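Local coordinates for protein glycoside transferase (Listeria monocytogenes, PDB 6R2M) that probably acts outside the cell as a glycoside hydrolase connected with exopolysaccharide, transferase activity being only a tentative family-level inference, at residues I181-E192 against Q212-N223. Sequence-based numbering, arbitrary orientation.
Sequences IQTVNADPFFTE and QMLIAMAYFDEN
The side-chain amide of Q212 pairs with the backbone of F190 through two hydrogen bonds: F190 N donates to Q212 OE1 at 2.8 Å, and Q212 NE2 donates to F190 O at an N-H...O angle of 172°. Both lie in the plane of the accepting carbonyl on a lone pair; because OE1 accepts while NE2 donates, the flip of the amide is fixed. The bend of the Q212 chain at chi2 turns the amide to this backbone. Q212 NE2 also makes a weak bond to E192 OE2, while E192 OE1 accepts from A202 N.

One group of apolar contacts surrounds the F190 ring. I215 CG2 stands over one face, 3.6 Å from the ring centroid and 19° off its normal, a CH-pi contact; A186 CB covers the opposite face. F190 CE2 also reaches A216 CB at 3.8 Å, and F230 of helix 228-241 meets the ring from outside the two segments.

In this chain, where helix far outweighs strand, the contact lays the end of helix 179-183 and the irregular loop after it along helix 209-223, two elements joined in sequence through three short strands. I181 is a knob in the hole formed by I215, A218, Y219 and E222. With its CG1 anti to the backbone N (chi1 -163°), CD1 comes within 4.0 Å of A218 CB, while CG2 packs against E222 CG. V184 CG1 touches Y219 CD2 at 3.8 Å.

Polar bonds gather again where helix 209-223 ends. N223 ND2 donates to I181 O at 3.0 Å, tilted from the carbonyl plane, and also lies over the Y219 ring. Q182 NE2 meets E222 OE2 at 2.8 Å on the anti side of the carboxylate, and a water donates to both Q182 O and N223 OD1.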
# COMPACT_ATOMS: atom_id res chain seq x y z
N ILE A 181 -10.87 -0.29 13.16
CA ILE A 181 -11.38 -0.94 11.96
C ILE A 181 -12.53 -1.90 12.27
O ILE A 181 -13.33 -2.22 11.37
CB ILE A 181 -10.22 -1.64 11.22
CG1 ILE A 181 -10.59 -1.98 9.77
CG2 ILE A 181 -9.75 -2.88 11.96
CD1 ILE A 181 -10.84 -0.76 8.88
N GLN A 182 -12.66 -2.35 13.51
CA GLN A 182 -13.81 -3.17 13.89
C GLN A 182 -15.09 -2.36 14.01
O GLN A 182 -16.17 -2.95 13.88
CB GLN A 182 -13.56 -3.87 15.22
CG GLN A 182 -12.57 -5.01 15.13
CD GLN A 182 -12.09 -5.46 16.51
OE1 GLN A 182 -12.40 -4.85 17.52
NE2 GLN A 182 -11.31 -6.54 16.54
N THR A 183 -15.00 -1.06 14.24
CA THR A 183 -16.18 -0.27 14.59
C THR A 183 -16.49 0.85 13.61
O THR A 183 -17.51 1.54 13.78
CB THR A 183 -16.02 0.31 16.01
OG1 THR A 183 -14.83 1.12 16.10
CG2 THR A 183 -15.89 -0.82 17.02
N VAL A 184 -15.66 1.05 12.58
CA VAL A 184 -15.93 2.09 11.59
C VAL A 184 -17.17 1.72 10.78
O VAL A 184 -17.48 0.54 10.57
CB VAL A 184 -14.70 2.29 10.68
CG1 VAL A 184 -14.46 1.06 9.82
CG2 VAL A 184 -14.85 3.53 9.80
N ASN A 185 -17.90 2.75 10.34
CA ASN A 185 -19.05 2.62 9.46
C ASN A 185 -18.77 3.31 8.13
O ASN A 185 -17.94 4.22 8.04
CB ASN A 185 -20.31 3.25 10.08
CG ASN A 185 -20.77 2.50 11.30
OD1 ASN A 185 -20.72 1.27 11.34
ND2 ASN A 185 -21.19 3.23 12.32
N ALA A 186 -19.46 2.85 7.09
CA ALA A 186 -19.50 3.52 5.80
C ALA A 186 -20.94 3.92 5.49
O ALA A 186 -21.87 3.17 5.77
CB ALA A 186 -18.94 2.61 4.70
N ASP A 187 -21.13 5.12 4.92
CA ASP A 187 -22.51 5.57 4.71
C ASP A 187 -22.69 6.50 3.50
O ASP A 187 -23.25 7.60 3.64
CB ASP A 187 -23.02 6.26 5.97
CG ASP A 187 -24.54 6.38 6.00
OD1 ASP A 187 -25.22 5.54 5.38
OD2 ASP A 187 -25.05 7.34 6.63
N PRO A 188 -22.29 6.09 2.29
CA PRO A 188 -21.72 4.79 1.93
C PRO A 188 -20.19 4.77 1.96
O PRO A 188 -19.60 3.73 1.66
CB PRO A 188 -22.23 4.58 0.50
CG PRO A 188 -22.21 5.98 -0.06
CD PRO A 188 -22.53 6.92 1.09
N PHE A 189 -19.56 5.89 2.33
CA PHE A 189 -18.11 5.98 2.41
C PHE A 189 -17.65 5.89 3.86
O PHE A 189 -18.35 6.33 4.78
CB PHE A 189 -17.61 7.28 1.79
CG PHE A 189 -18.11 7.51 0.40
CD1 PHE A 189 -17.61 6.75 -0.66
CD2 PHE A 189 -19.06 8.49 0.15
CE1 PHE A 189 -18.06 6.96 -1.95
CE2 PHE A 189 -19.52 8.70 -1.15
CZ PHE A 189 -19.01 7.94 -2.20
N PHE A 190 -16.46 5.33 4.04
CA PHE A 190 -15.87 5.22 5.36
C PHE A 190 -15.41 6.58 5.87
O PHE A 190 -14.85 7.38 5.10
CB PHE A 190 -14.66 4.30 5.34
CG PHE A 190 -14.97 2.86 5.08
CD1 PHE A 190 -15.33 2.02 6.11
CD2 PHE A 190 -14.85 2.33 3.79
CE1 PHE A 190 -15.58 0.68 5.87
CE2 PHE A 190 -15.12 0.99 3.55
CZ PHE A 190 -15.48 0.17 4.58
N THR A 191 -15.61 6.82 7.16
CA THR A 191 -14.89 7.88 7.85
C THR A 191 -13.43 7.48 7.93
O THR A 191 -13.10 6.45 8.54
CB THR A 191 -15.42 8.08 9.27
OG1 THR A 191 -15.52 6.80 9.90
CG2 THR A 191 -16.78 8.74 9.25
N GLU A 192 -12.54 8.28 7.35
CA GLU A 192 -11.17 7.83 7.18
C GLU A 192 -10.31 8.02 8.41
O GLU A 192 -9.25 7.38 8.51
CB GLU A 192 -10.50 8.58 6.02
CG GLU A 192 -11.20 8.38 4.69
CD GLU A 192 -12.16 9.50 4.34
OE1 GLU A 192 -12.70 10.15 5.26
OE2 GLU A 192 -12.38 9.74 3.12
N GLN A 212 -10.37 4.89 0.31
CA GLN A 212 -11.56 4.11 0.61
C GLN A 212 -11.35 2.62 0.33
O GLN A 212 -11.79 1.78 1.12
CB GLN A 212 -12.75 4.64 -0.18
CG GLN A 212 -13.20 6.06 0.23
CD GLN A 212 -13.94 6.07 1.56
OE1 GLN A 212 -14.74 5.18 1.82
NE2 GLN A 212 -13.68 7.08 2.39
N MET A 213 -10.68 2.28 -0.78
CA MET A 213 -10.48 0.86 -1.08
C MET A 213 -9.56 0.22 -0.06
O MET A 213 -9.76 -0.93 0.35
CB MET A 213 -9.90 0.67 -2.49
CG MET A 213 -10.88 0.88 -3.64
SD MET A 213 -12.44 0.00 -3.47
CE MET A 213 -11.86 -1.68 -3.16
N LEU A 214 -8.53 0.95 0.38
CA LEU A 214 -7.63 0.38 1.38
C LEU A 214 -8.36 0.13 2.69
O LEU A 214 -8.13 -0.89 3.35
CB LEU A 214 -6.42 1.29 1.58
CG LEU A 214 -5.46 1.29 0.39
CD1 LEU A 214 -4.45 2.41 0.53
CD2 LEU A 214 -4.76 -0.07 0.29
N ILE A 215 -9.26 1.03 3.09
CA ILE A 215 -10.05 0.82 4.31
C ILE A 215 -10.95 -0.39 4.14
O ILE A 215 -11.09 -1.22 5.04
CB ILE A 215 -10.86 2.08 4.66
CG1 ILE A 215 -9.93 3.26 4.90
CG2 ILE A 215 -11.77 1.81 5.90
CD1 ILE A 215 -10.64 4.58 4.90
N ALA A 216 -11.60 -0.50 2.98
CA ALA A 216 -12.51 -1.61 2.75
C ALA A 216 -11.78 -2.94 2.83
O ALA A 216 -12.33 -3.92 3.35
CB ALA A 216 -13.18 -1.48 1.38
N MET A 217 -10.56 -3.00 2.29
CA MET A 217 -9.80 -4.24 2.37
C MET A 217 -9.37 -4.55 3.80
O MET A 217 -9.43 -5.71 4.23
CB MET A 217 -8.61 -4.18 1.42
CG MET A 217 -9.06 -4.53 0.01
SD MET A 217 -7.74 -4.72 -1.17
CE MET A 217 -7.22 -3.06 -1.16
N ALA A 218 -8.95 -3.54 4.56
CA ALA A 218 -8.61 -3.77 5.96
C ALA A 218 -9.85 -4.20 6.74
O ALA A 218 -9.76 -5.04 7.64
CB ALA A 218 -8.01 -2.50 6.57
N TYR A 219 -10.99 -3.59 6.44
CA TYR A 219 -12.24 -3.98 7.08
C TYR A 219 -12.52 -5.46 6.89
O TYR A 219 -12.84 -6.18 7.84
CB TYR A 219 -13.38 -3.14 6.52
CG TYR A 219 -14.66 -3.28 7.28
CD1 TYR A 219 -15.56 -4.31 6.99
CD2 TYR A 219 -15.00 -2.38 8.28
CE1 TYR A 219 -16.74 -4.43 7.67
CE2 TYR A 219 -16.18 -2.49 8.97
CZ TYR A 219 -17.04 -3.52 8.67
OH TYR A 219 -18.22 -3.61 9.36
N PHE A 220 -12.44 -5.93 5.64
CA PHE A 220 -12.68 -7.34 5.38
C PHE A 220 -11.64 -8.21 6.05
O PHE A 220 -11.96 -9.26 6.62
CB PHE A 220 -12.69 -7.60 3.88
CG PHE A 220 -12.95 -9.04 3.54
CD1 PHE A 220 -11.91 -9.86 3.12
CD2 PHE A 220 -14.22 -9.57 3.64
CE1 PHE A 220 -12.15 -11.20 2.81
CE2 PHE A 220 -14.46 -10.90 3.33
CZ PHE A 220 -13.42 -11.71 2.91
N ASP A 221 -10.37 -7.79 5.99
CA ASP A 221 -9.29 -8.58 6.57
C ASP A 221 -9.49 -8.80 8.06
O ASP A 221 -9.21 -9.89 8.58
CB ASP A 221 -7.95 -7.90 6.32
CG ASP A 221 -7.49 -8.03 4.89
OD1 ASP A 221 -8.05 -8.87 4.15
OD2 ASP A 221 -6.54 -7.31 4.51
N GLU A 222 -9.93 -7.77 8.78
CA GLU A 222 -10.07 -7.87 10.23
C GLU A 222 -11.41 -8.49 10.62
O GLU A 222 -11.46 -9.34 11.51
CB GLU A 222 -9.93 -6.48 10.87
CG GLU A 222 -10.36 -6.43 12.36
CD GLU A 222 -9.57 -7.38 13.23
OE1 GLU A 222 -8.45 -7.74 12.86
OE2 GLU A 222 -10.10 -7.78 14.30
N ASN A 223 -12.50 -8.06 9.98
CA ASN A 223 -13.83 -8.41 10.43
C ASN A 223 -14.40 -9.65 9.76
O ASN A 223 -15.37 -10.22 10.28
CB ASN A 223 -14.78 -7.22 10.23
CG ASN A 223 -14.37 -6.03 11.05
OD1 ASN A 223 -14.08 -6.16 12.24
ND2 ASN A 223 -14.33 -4.85 10.43
O HOH W 1 -16.44 -5.61 14.28